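Local coordinates for pectate lyase/Amb allergen (Acidovorax citrulli, PDB 4HWV), which probably cleaves pectate in plant cell walls by calcium-dependent beta-elimination, as a right-handed parallel beta-helix enzyme of polysaccharide lyase family 1, at residues Y129-W134 with W258-H263; D219-S224 with G269-V274; H347-Y352 with Y462-T467. All blocks are in the same frame, centred on the assembly; numbering follows the deposited sequence. Where two conformers were deposited one is given.

Interaction 1: Y129-W134 with W258-H263; sequences YRPGAW and WHETVH
The shortest polar bond of this contact runs from the backbone N of Gly132 to OE2 of Glu260, at 2.7 Å. It is fairly straight (N-H...O 156°) and meets the carboxylate from above its plane. The second carboxylate oxygen is engaged differently: Glu260 OE1 presents its syn lone pair to Arg130 NH1 at 2.8 Å, forming a salt bridge. The two side chains cross at about a right angle, with guanidinium and carboxylate planes 71° apart, and one bent N-H bond, tilted out of the guanidinium plane, accompanies the bridge. Extended beyond CG, the Glu260 chain (chi2 -176°) carries CD to the start of the helix. Arg130 is the N-cap residue of the short helix 131-134, and Gly132 lies in its first turn; the carboxylate thus satisfies a backbone N-H at the positive end of the helix, which would favour its negative charge. Gly132 has no side chain to compete with OE1 and NH1 for the same space.

Beside this polar grip lies the indole of Trp258, one face of which receives the start of the helix through two CH-pi contacts. Pro131 CD stands 3.8 Å above the centroid of the five-membered ring, nearly on its normal, while Arg130 CA lies over the six-membered ring. Arg130 CB adds a contact of 3.5 Å to Trp258 CZ3. Pro131 CD also touches Glu260 OE2 at 3.3 Å, on a different side from the indole. Farther along, Val262 CG2 touches Pro131 CB at 4.1 Å and packs against Gly132 N.

Helix 131-134 follows directly on helix 118-129 and rests on the hairpin of strands 261-262 and 265-266; Pro131 also touches Tyr267, just after that hairpin, and Trp258 packs in turn on Trp212 of strand 211-213.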
loop_
_atom_site.group_PDB
_atom_site.type_symbol
_atom_site.label_atom_id
_atom_site.label_comp_id
_atom_site.label_asym_id
_atom_site.label_seq_id
_atom_site.Cartn_x
_atom_site.Cartn_y
_atom_site.Cartn_z
ATOM N N TYR A 129 -19.023 5.590 -22.250
ATOM C CA TYR A 129 -17.737 5.729 -22.922
ATOM C C TYR A 129 -16.975 4.427 -23.170
ATOM O O TYR A 129 -15.919 4.452 -23.791
ATOM C CB TYR A 129 -16.858 6.762 -22.194
ATOM C CG TYR A 129 -17.546 8.102 -22.043
ATOM C CD1 TYR A 129 -18.180 8.704 -23.136
ATOM C CD2 TYR A 129 -17.597 8.743 -20.815
ATOM C CE1 TYR A 129 -18.833 9.929 -23.006
ATOM C CE2 TYR A 129 -18.252 9.948 -20.665
ATOM C CZ TYR A 129 -18.883 10.537 -21.760
ATOM O OH TYR A 129 -19.526 11.749 -21.592
ATOM N N ARG A 130 -17.517 3.298 -22.727
ATOM C CA ARG A 130 -16.911 2.007 -23.062
ATOM C C ARG A 130 -16.755 1.887 -24.586
ATOM O O ARG A 130 -17.566 2.428 -25.358
ATOM C CB ARG A 130 -17.736 0.838 -22.510
ATOM C CG ARG A 130 -19.121 0.723 -23.118
ATOM C CD ARG A 130 -19.947 -0.402 -22.480
ATOM N NE ARG A 130 -21.277 -0.465 -23.088
ATOM C CZ ARG A 130 -21.565 -1.101 -24.221
ATOM N NH1 ARG A 130 -20.622 -1.782 -24.865
ATOM N NH2 ARG A 130 -22.806 -1.065 -24.703
ATOM N N PRO A 131 -15.697 1.202 -25.035
ATOM C CA PRO A 131 -15.459 1.140 -26.488
ATOM C C PRO A 131 -16.649 0.607 -27.297
ATOM O O PRO A 131 -16.890 1.096 -28.404
ATOM C CB PRO A 131 -14.252 0.203 -26.599
ATOM C CG PRO A 131 -13.510 0.429 -25.325
ATOM C CD PRO A 131 -14.603 0.567 -24.272
ATOM N N GLY A 132 -17.390 -0.354 -26.756
ATOM C CA GLY A 132 -18.556 -0.895 -27.440
ATOM C C GLY A 132 -19.689 0.103 -27.630
ATOM O O GLY A 132 -20.543 -0.091 -28.488
ATOM N N ALA A 133 -19.706 1.172 -26.842
ATOM C CA ALA A 133 -20.745 2.189 -26.924
ATOM C C ALA A 133 -20.250 3.427 -27.663
ATOM O O ALA A 133 -20.964 3.978 -28.482
ATOM C CB ALA A 133 -21.219 2.584 -25.521
ATOM N N TRP A 134 -19.026 3.860 -27.370
ATOM C CA TRP A 134 -18.551 5.151 -27.871
ATOM C C TRP A 134 -17.657 5.009 -29.090
ATOM O O TRP A 134 -17.525 5.938 -29.881
ATOM C CB TRP A 134 -17.762 5.860 -26.768
ATOM C CG TRP A 134 -17.390 7.273 -27.083
ATOM C CD1 TRP A 134 -16.189 7.720 -27.557
ATOM C CD2 TRP A 134 -18.220 8.441 -26.928
ATOM N NE1 TRP A 134 -16.221 9.094 -27.715
ATOM C CE2 TRP A 134 -17.458 9.557 -27.343
ATOM C CE3 TRP A 134 -19.544 8.641 -26.511
ATOM C CZ2 TRP A 134 -17.970 10.866 -27.336
ATOM C CZ3 TRP A 134 -20.050 9.945 -26.497
ATOM C CH2 TRP A 134 -19.263 11.039 -26.909
ATOM N N TRP A 258 -13.317 -2.625 -18.274
ATOM C CA TRP A 258 -14.000 -3.062 -19.484
ATOM C C TRP A 258 -13.986 -4.573 -19.580
ATOM O O TRP A 258 -13.001 -5.230 -19.212
ATOM C CB TRP A 258 -13.313 -2.520 -20.731
ATOM C CG TRP A 258 -13.035 -1.041 -20.795
ATOM C CD1 TRP A 258 -11.877 -0.472 -21.271
ATOM C CD2 TRP A 258 -13.912 0.057 -20.467
ATOM N NE1 TRP A 258 -11.973 0.895 -21.251
ATOM C CE2 TRP A 258 -13.199 1.251 -20.752
ATOM C CE3 TRP A 258 -15.214 0.157 -19.935
ATOM C CZ2 TRP A 258 -13.744 2.519 -20.542
ATOM C CZ3 TRP A 258 -15.760 1.439 -19.741
ATOM C CH2 TRP A 258 -15.017 2.593 -20.042
ATOM N N HIS A 259 -15.068 -5.132 -20.108
ATOM C CA HIS A 259 -15.176 -6.578 -20.281
ATOM C C HIS A 259 -15.937 -6.836 -21.574
ATOM O O HIS A 259 -17.116 -7.235 -21.578
ATOM C CB HIS A 259 -15.816 -7.276 -19.067
ATOM C CG HIS A 259 -17.052 -6.608 -18.553
ATOM N ND1 HIS A 259 -18.319 -7.035 -18.881
ATOM C CD2 HIS A 259 -17.214 -5.543 -17.732
ATOM C CE1 HIS A 259 -19.211 -6.267 -18.276
ATOM N NE2 HIS A 259 -18.567 -5.353 -17.576
ATOM N N GLU A 260 -15.227 -6.605 -22.673
ATOM C CA GLU A 260 -15.791 -6.745 -24.009
ATOM C C GLU A 260 -14.651 -6.784 -24.992
ATOM O O GLU A 260 -13.520 -6.376 -24.679
ATOM C CB GLU A 260 -16.741 -5.581 -24.333
ATOM C CG GLU A 260 -16.112 -4.173 -24.176
ATOM C CD GLU A 260 -17.130 -3.056 -24.427
ATOM O OE1 GLU A 260 -18.354 -3.326 -24.367
ATOM O OE2 GLU A 260 -16.722 -1.922 -24.704
ATOM N N THR A 261 -14.951 -7.311 -26.175
ATOM C CA THR A 261 -14.029 -7.290 -27.305
ATOM C C THR A 261 -14.619 -6.437 -28.417
ATOM O O THR A 261 -15.766 -6.634 -28.826
ATOM C CB THR A 261 -13.734 -8.714 -27.795
ATOM O OG1 THR A 261 -13.090 -9.432 -26.730
ATOM C CG2 THR A 261 -12.833 -8.684 -29.026
ATOM N N VAL A 262 -13.840 -5.469 -28.890
ATOM C CA VAL A 262 -14.298 -4.521 -29.891
ATOM C C VAL A 262 -13.142 -4.351 -30.865
ATOM O O VAL A 262 -11.993 -4.209 -30.439
ATOM C CB VAL A 262 -14.683 -3.140 -29.243
ATOM C CG1 VAL A 262 -15.295 -2.213 -30.288
ATOM C CG2 VAL A 262 -15.649 -3.312 -28.057
ATOM N N HIS A 263 -13.442 -4.384 -32.163
ATOM C CA HIS A 263 -12.418 -4.361 -33.218
ATOM C C HIS A 263 -11.195 -5.238 -32.901
ATOM O O HIS A 263 -10.049 -4.820 -33.053
ATOM C CB HIS A 263 -12.025 -2.922 -33.628
ATOM C CG HIS A 263 -11.617 -2.047 -32.486
ATOM N ND1 HIS A 263 -10.400 -2.171 -31.853
ATOM C CD2 HIS A 263 -12.257 -1.022 -31.871
ATOM C CE1 HIS A 263 -10.314 -1.278 -30.884
ATOM N NE2 HIS A 263 -11.428 -0.564 -30.874
#

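Interaction 2: D219-S224 with G269-V274; sequences DGRWNS and GGDFKV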
loop_
_atom_site.group_PDB
_atom_site.type_symbol
_atom_site.label_atom_id
_atom_site.label_comp_id
_atom_site.label_asym_id
_atom_site.label_seq_id
_atom_site.Cartn_x
_atom_site.Cartn_y
_atom_site.Cartn_z
ATOM N N ASP A 219 -6.349 2.551 -29.415
ATOM C CA ASP A 219 -7.312 1.691 -28.731
ATOM C C ASP A 219 -7.877 2.337 -27.481
ATOM O O ASP A 219 -8.901 1.903 -26.970
ATOM C CB ASP A 219 -6.651 0.378 -28.324
ATOM C CG ASP A 219 -6.249 -0.464 -29.503
ATOM O OD1 ASP A 219 -6.940 -0.423 -30.541
ATOM O OD2 ASP A 219 -5.238 -1.167 -29.373
ATOM N N GLY A 220 -7.194 3.357 -26.968
ATOM C CA GLY A 220 -7.650 4.040 -25.769
ATOM C C GLY A 220 -6.848 3.759 -24.508
ATOM O O GLY A 220 -6.269 2.679 -24.328
ATOM N N ARG A 221 -6.808 4.754 -23.624
ATOM C CA ARG A 221 -6.141 4.608 -22.334
ATOM C C ARG A 221 -6.861 5.434 -21.306
ATOM O O ARG A 221 -7.468 6.460 -21.631
ATOM C CB ARG A 221 -4.704 5.140 -22.382
ATOM C CG ARG A 221 -3.763 4.393 -23.308
ATOM C CD ARG A 221 -3.407 3.001 -22.770
ATOM N NE ARG A 221 -2.367 2.332 -23.555
ATOM C CZ ARG A 221 -2.597 1.564 -24.615
ATOM N NH1 ARG A 221 -3.838 1.355 -25.028
ATOM N NH2 ARG A 221 -1.574 1.001 -25.261
ATOM N N TRP A 222 -6.762 5.003 -20.049
ATOM C CA TRP A 222 -7.109 5.859 -18.913
ATOM C C TRP A 222 -5.905 6.702 -18.545
ATOM O O TRP A 222 -4.817 6.169 -18.395
ATOM C CB TRP A 222 -7.472 5.004 -17.701
ATOM C CG TRP A 222 -8.811 4.298 -17.807
ATOM C CD1 TRP A 222 -9.031 3.007 -18.219
ATOM C CD2 TRP A 222 -10.104 4.845 -17.496
ATOM N NE1 TRP A 222 -10.379 2.730 -18.186
ATOM C CE2 TRP A 222 -11.062 3.836 -17.760
ATOM C CE3 TRP A 222 -10.546 6.089 -17.029
ATOM C CZ2 TRP A 222 -12.419 4.014 -17.518
ATOM C CZ3 TRP A 222 -11.902 6.274 -16.818
ATOM C CH2 TRP A 222 -12.824 5.240 -17.069
ATOM N N ASN A 223 -6.115 8.001 -18.359
ATOM C CA ASN A 223 -5.025 8.888 -17.978
ATOM C C ASN A 223 -5.394 9.717 -16.774
ATOM O O ASN A 223 -6.547 10.153 -16.635
ATOM C CB ASN A 223 -4.651 9.836 -19.115
ATOM C CG ASN A 223 -4.112 9.098 -20.334
ATOM O OD1 ASN A 223 -3.072 8.425 -20.276
ATOM N ND2 ASN A 223 -4.794 9.241 -21.450
ATOM N N SER A 224 -4.383 9.975 -15.943
ATOM C CA SER A 224 -4.507 10.804 -14.752
ATOM C C SER A 224 -3.558 11.987 -14.823
ATOM O O SER A 224 -2.663 12.045 -15.676
ATOM C CB SER A 224 -4.256 9.963 -13.505
ATOM O OG SER A 224 -5.395 9.172 -13.202
ATOM N N GLY A 269 -7.727 -6.284 -21.029
ATOM C CA GLY A 269 -6.285 -6.362 -20.891
ATOM C C GLY A 269 -5.651 -5.242 -20.077
ATOM O O GLY A 269 -6.244 -4.166 -19.885
ATOM N N GLY A 270 -4.418 -5.485 -19.628
ATOM C CA GLY A 270 -3.689 -4.538 -18.793
ATOM C C GLY A 270 -3.437 -3.174 -19.401
ATOM O O GLY A 270 -3.287 -2.199 -18.657
ATOM N N ASP A 271 -3.409 -3.079 -20.733
ATOM C CA ASP A 271 -3.281 -1.776 -21.407
ATOM C C ASP A 271 -4.386 -0.832 -20.912
ATOM O O ASP A 271 -4.232 0.388 -20.931
ATOM C CB ASP A 271 -3.451 -1.894 -22.942
ATOM C CG ASP A 271 -2.228 -2.440 -23.665
ATOM O OD1 ASP A 271 -1.130 -2.471 -23.080
ATOM O OD2 ASP A 271 -2.377 -2.812 -24.862
ATOM N N PHE A 272 -5.505 -1.409 -20.489
ATOM C CA PHE A 272 -6.721 -0.657 -20.221
ATOM C C PHE A 272 -7.017 -0.541 -18.726
ATOM O O PHE A 272 -8.138 -0.221 -18.331
ATOM C CB PHE A 272 -7.871 -1.278 -21.030
ATOM C CG PHE A 272 -7.490 -1.498 -22.471
ATOM C CD1 PHE A 272 -7.216 -0.415 -23.288
ATOM C CD2 PHE A 272 -7.348 -2.781 -22.995
ATOM C CE1 PHE A 272 -6.829 -0.599 -24.604
ATOM C CE2 PHE A 272 -6.968 -2.961 -24.311
ATOM C CZ PHE A 272 -6.694 -1.860 -25.116
ATOM N N LYS A 273 -5.987 -0.754 -17.899
ATOM C CA LYS A 273 -6.128 -0.558 -16.457
ATOM C C LYS A 273 -6.571 0.879 -16.171
ATOM O O LYS A 273 -6.282 1.809 -16.950
ATOM C CB LYS A 273 -4.807 -0.833 -15.732
ATOM C CG LYS A 273 -3.702 0.176 -16.044
ATOM C CD LYS A 273 -2.403 -0.144 -15.321
ATOM C CE LYS A 273 -1.732 -1.342 -15.976
ATOM N NZ LYS A 273 -0.594 -1.832 -15.190
ATOM N N VAL A 274 -7.276 1.070 -15.058
ATOM C CA VAL A 274 -7.676 2.405 -14.679
ATOM C C VAL A 274 -6.510 3.032 -13.924
ATOM O O VAL A 274 -6.331 2.842 -12.723
ATOM C CB VAL A 274 -8.951 2.391 -13.829
ATOM C CG1 VAL A 274 -9.382 3.806 -13.491
ATOM C CG2 VAL A 274 -10.110 1.676 -14.557
HETATM O O HOH W 1 -3.582 -0.712 -26.994
HETATM O O HOH W 2 -10.902 -0.069 -18.246
HETATM O O HOH W 3 -5.343 2.489 -19.480
#
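Trp222 and Val274 lie side by side in the tightly packed half of this contact, with Val274 CG2 over the indole face, 3.9 Å from the centroid of the five-membered ring. The rim of Phe272 is approached too: Gly220 O lies 3.3 Å from Phe272 CE1, near the ring plane, and Asp219 CB comes up to the same rim. No direct hydrogen bond joins the segments. Instead, one bridging water accepts from Trp222 N and donates to both Asp271 O and Lys273 O, and another links Trp222 NE1 to Phe272 O. Strand 221-223 pairs antiparallel with 211-213, and the two segments belong to long loops that project from the parallel beta-helix on its calcium-binding side; the side chains of Arg221 and the calcium ligand Asp278 are about 10 Å apart. The Arg221-Asp271 end is the solvent side: Asp271 is exposed, and the charges meet at long range and through water. Bent at chi2 (-71°), the Arg221 chain sets CD 3.3 Å from Asp271 O, and guanidinium and carboxylate stack with planes 19° apart. Their salt bridge is long, 3.9 Å from Arg221 NH2 to Asp271 OD2, with no N-H aimed at the oxygen. Arg221 NH1 bonds to Gly220 O and to a third water, which donates to OD2 of both Asp219 and Asp271.

Interaction 3: H347-Y352 with Y462-T467; sequences HLYNNY and YTLEDT
Asn350 pairs its side-chain amide with the backbone of Glu465 through two hydrogen bonds: OD1 accepts from Glu465 N at 2.8 Å, and ND2 donates to Glu465 O at 2.9 Å. A water donates one hydrogen to Asn350 OD1 and the other to Glu465 OE2. Next to this pairing is an aromatic cluster. His347 CG, anti to the backbone N (chi1 -176°), leads out toward Tyr462, and the two side chains meet tip to tip in a T-shaped (edge-to-face) arrangement, planes at 66°, with His347 CE1 only 3.3 Å from Tyr462 CZ. The Tyr349 ring meets Tyr462 obliquely, with Tyr462 CD2 over its centre, and Leu464 CD2 closes on Tyr349 CD2 at 3.7 Å.

A second shell fixes these groups. Glu380 OE1 hydrogen-bonds with both His347 NE2 and Tyr462 OH, Tyr460 OH with His347 ND1; Asn381 engages both Asn350 ND2 and Glu465 O. The Glu465 carboxylate forms salt bridges with Arg473 and Arg477 of helix 470-477.

Strand 345-356 runs parallel between strands 324-327 and 376-387 of the beta-helix, and the irregular segment 462-467, leading into helix 470-477, packs on the outside of the beta-helix, where strand 345-356 is interrupted after Tyr349.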
loop_
_atom_site.group_PDB
_atom_site.type_symbol
_atom_site.label_atom_id
_atom_site.label_comp_id
_atom_site.label_asym_id
_atom_site.label_seq_id
_atom_site.Cartn_x
_atom_site.Cartn_y
_atom_site.Cartn_z
ATOM N N HIS A 347 21.687 13.887 -18.326
ATOM C CA HIS A 347 22.819 13.094 -17.879
ATOM C C HIS A 347 22.339 12.150 -16.786
ATOM O O HIS A 347 21.782 12.607 -15.791
ATOM C CB HIS A 347 23.882 14.070 -17.347
ATOM C CG HIS A 347 25.173 13.443 -16.919
ATOM N ND1 HIS A 347 26.037 14.101 -16.069
ATOM C CD2 HIS A 347 25.778 12.272 -17.244
ATOM C CE1 HIS A 347 27.124 13.375 -15.894
ATOM N NE2 HIS A 347 26.991 12.251 -16.582
ATOM N N LEU A 348 22.543 10.847 -16.971
ATOM C CA LEU A 348 22.197 9.865 -15.928
ATOM C C LEU A 348 23.478 9.140 -15.573
ATOM O O LEU A 348 24.053 8.456 -16.414
ATOM C CB LEU A 348 21.163 8.836 -16.417
ATOM C CG LEU A 348 19.844 9.443 -16.908
ATOM C CD1 LEU A 348 19.823 9.531 -18.431
ATOM C CD2 LEU A 348 18.637 8.677 -16.360
ATOM N N TYR A 349 23.953 9.324 -14.347
ATOM C CA TYR A 349 25.154 8.623 -13.930
ATOM C C TYR A 349 25.043 8.011 -12.545
ATOM O O TYR A 349 24.396 8.564 -11.667
ATOM C CB TYR A 349 26.413 9.505 -14.046
ATOM C CG TYR A 349 26.573 10.678 -13.092
ATOM C CD1 TYR A 349 26.010 11.924 -13.371
ATOM C CD2 TYR A 349 27.357 10.567 -11.939
ATOM C CE1 TYR A 349 26.218 13.006 -12.522
ATOM C CE2 TYR A 349 27.547 11.643 -11.085
ATOM C CZ TYR A 349 26.981 12.851 -11.383
ATOM O OH TYR A 349 27.173 13.927 -10.527
ATOM N N ASN A 350 25.648 6.840 -12.372
ATOM C CA ASN A 350 25.711 6.215 -11.050
ATOM C C ASN A 350 24.327 6.059 -10.419
ATOM O O ASN A 350 24.134 6.369 -9.239
ATOM C CB ASN A 350 26.624 6.994 -10.088
ATOM C CG ASN A 350 28.106 6.912 -10.441
ATOM O OD1 ASN A 350 28.846 7.815 -10.090
ATOM N ND2 ASN A 350 28.556 5.807 -11.066
ATOM N N ASN A 351 23.371 5.587 -11.210
ATOM C CA ASN A 351 22.085 5.173 -10.658
ATOM C C ASN A 351 22.020 3.649 -10.606
ATOM O O ASN A 351 22.730 2.968 -11.351
ATOM C CB ASN A 351 20.937 5.710 -11.513
ATOM C CG ASN A 351 20.980 7.205 -11.640
ATOM O OD1 ASN A 351 20.671 7.933 -10.687
ATOM N ND2 ASN A 351 21.414 7.686 -12.802
ATOM N N TYR A 352 21.198 3.133 -9.697
ATOM C CA TYR A 352 20.967 1.698 -9.574
ATOM C C TYR A 352 19.516 1.416 -9.928
ATOM O O TYR A 352 18.599 1.841 -9.215
ATOM C CB TYR A 352 21.243 1.241 -8.142
ATOM C CG TYR A 352 20.922 -0.210 -7.861
ATOM C CD1 TYR A 352 21.088 -1.193 -8.831
ATOM C CD2 TYR A 352 20.492 -0.604 -6.606
ATOM C CE1 TYR A 352 20.805 -2.521 -8.561
ATOM C CE2 TYR A 352 20.202 -1.933 -6.326
ATOM C CZ TYR A 352 20.368 -2.882 -7.311
ATOM O OH TYR A 352 20.112 -4.209 -7.038
ATOM N N TYR A 462 32.294 16.425 -12.161
ATOM C CA TYR A 462 31.753 15.289 -11.421
ATOM C C TYR A 462 32.718 14.124 -11.504
ATOM O O TYR A 462 33.471 14.005 -12.469
ATOM C CB TYR A 462 30.366 14.886 -11.962
ATOM C CG TYR A 462 30.381 14.366 -13.385
ATOM C CD1 TYR A 462 30.428 15.246 -14.471
ATOM C CD2 TYR A 462 30.376 12.993 -13.651
ATOM C CE1 TYR A 462 30.452 14.782 -15.768
ATOM C CE2 TYR A 462 30.398 12.526 -14.960
ATOM C CZ TYR A 462 30.443 13.435 -16.011
ATOM O OH TYR A 462 30.459 13.024 -17.318
ATOM N N THR A 463 32.666 13.269 -10.489
ATOM C CA THR A 463 33.467 12.054 -10.431
ATOM C C THR A 463 32.551 10.837 -10.485
ATOM O O THR A 463 31.591 10.740 -9.716
ATOM C CB THR A 463 34.293 12.045 -9.135
ATOM O OG1 THR A 463 35.268 13.098 -9.208
ATOM C CG2 THR A 463 34.979 10.690 -8.916
ATOM N N LEU A 464 32.823 9.930 -11.415
ATOM C CA LEU A 464 32.038 8.706 -11.520
ATOM C C LEU A 464 32.500 7.687 -10.501
ATOM O O LEU A 464 33.676 7.312 -10.510
ATOM C CB LEU A 464 32.187 8.085 -12.911
ATOM C CG LEU A 464 31.584 8.897 -14.050
ATOM C CD1 LEU A 464 31.935 8.257 -15.394
ATOM C CD2 LEU A 464 30.081 9.014 -13.894
ATOM N N GLU A 465 31.583 7.199 -9.659
ATOM C CA GLU A 465 31.840 6.026 -8.848
ATOM C C GLU A 465 31.904 4.817 -9.745
ATOM O O GLU A 465 31.247 4.751 -10.790
ATOM C CB GLU A 465 30.712 5.809 -7.853
ATOM C CG GLU A 465 30.711 6.856 -6.758
ATOM C CD GLU A 465 29.563 6.670 -5.785
ATOM O OE1 GLU A 465 29.690 5.870 -4.830
ATOM O OE2 GLU A 465 28.522 7.338 -5.973
ATOM N N ASP A 466 32.715 3.837 -9.392
ATOM C CA ASP A 466 32.717 2.565 -10.123
ATOM C C ASP A 466 31.445 1.798 -9.825
ATOM O O ASP A 466 30.829 2.001 -8.762
ATOM C CB ASP A 466 33.894 1.660 -9.789
ATOM C CG ASP A 466 33.938 0.437 -10.718
ATOM O OD1 ASP A 466 33.903 0.646 -11.947
ATOM O OD2 ASP A 466 33.918 -0.710 -10.229
ATOM N N THR A 467 31.102 0.862 -10.692
ATOM C CA THR A 467 29.874 0.106 -10.554
ATOM C C THR A 467 29.980 -1.105 -9.614
ATOM O O THR A 467 28.952 -1.665 -9.195
ATOM C CB THR A 467 29.428 -0.350 -11.947
ATOM O OG1 THR A 467 30.547 -0.937 -12.621
ATOM C CG2 THR A 467 28.922 0.847 -12.773
HETATM O O HOH W 4 28.252 9.255 -7.844
#

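From the N terminus, segment 129-134 is met again by 258-263, 124 residues later, so interaction 1 closes a long loop that spans several strands of the beta-helix. Interaction 2 opens within that loop at 219-224 and closes beyond it at 269-274; the two therefore cross. They also touch: Trp258 CZ2 packs 3.6 Å from Trp222 CZ2, and His263 lies against Asp219, so helix 131-134 and the projecting loops pack together; only interaction 2 comes near the calcium site. Interaction 3 follows in series on the opposite side of the chain's centre from interaction 1, their centres about 47 Å apart, and closes a loop of 109 residues, tying the irregular segment before helix 470-477 to strand 345-356.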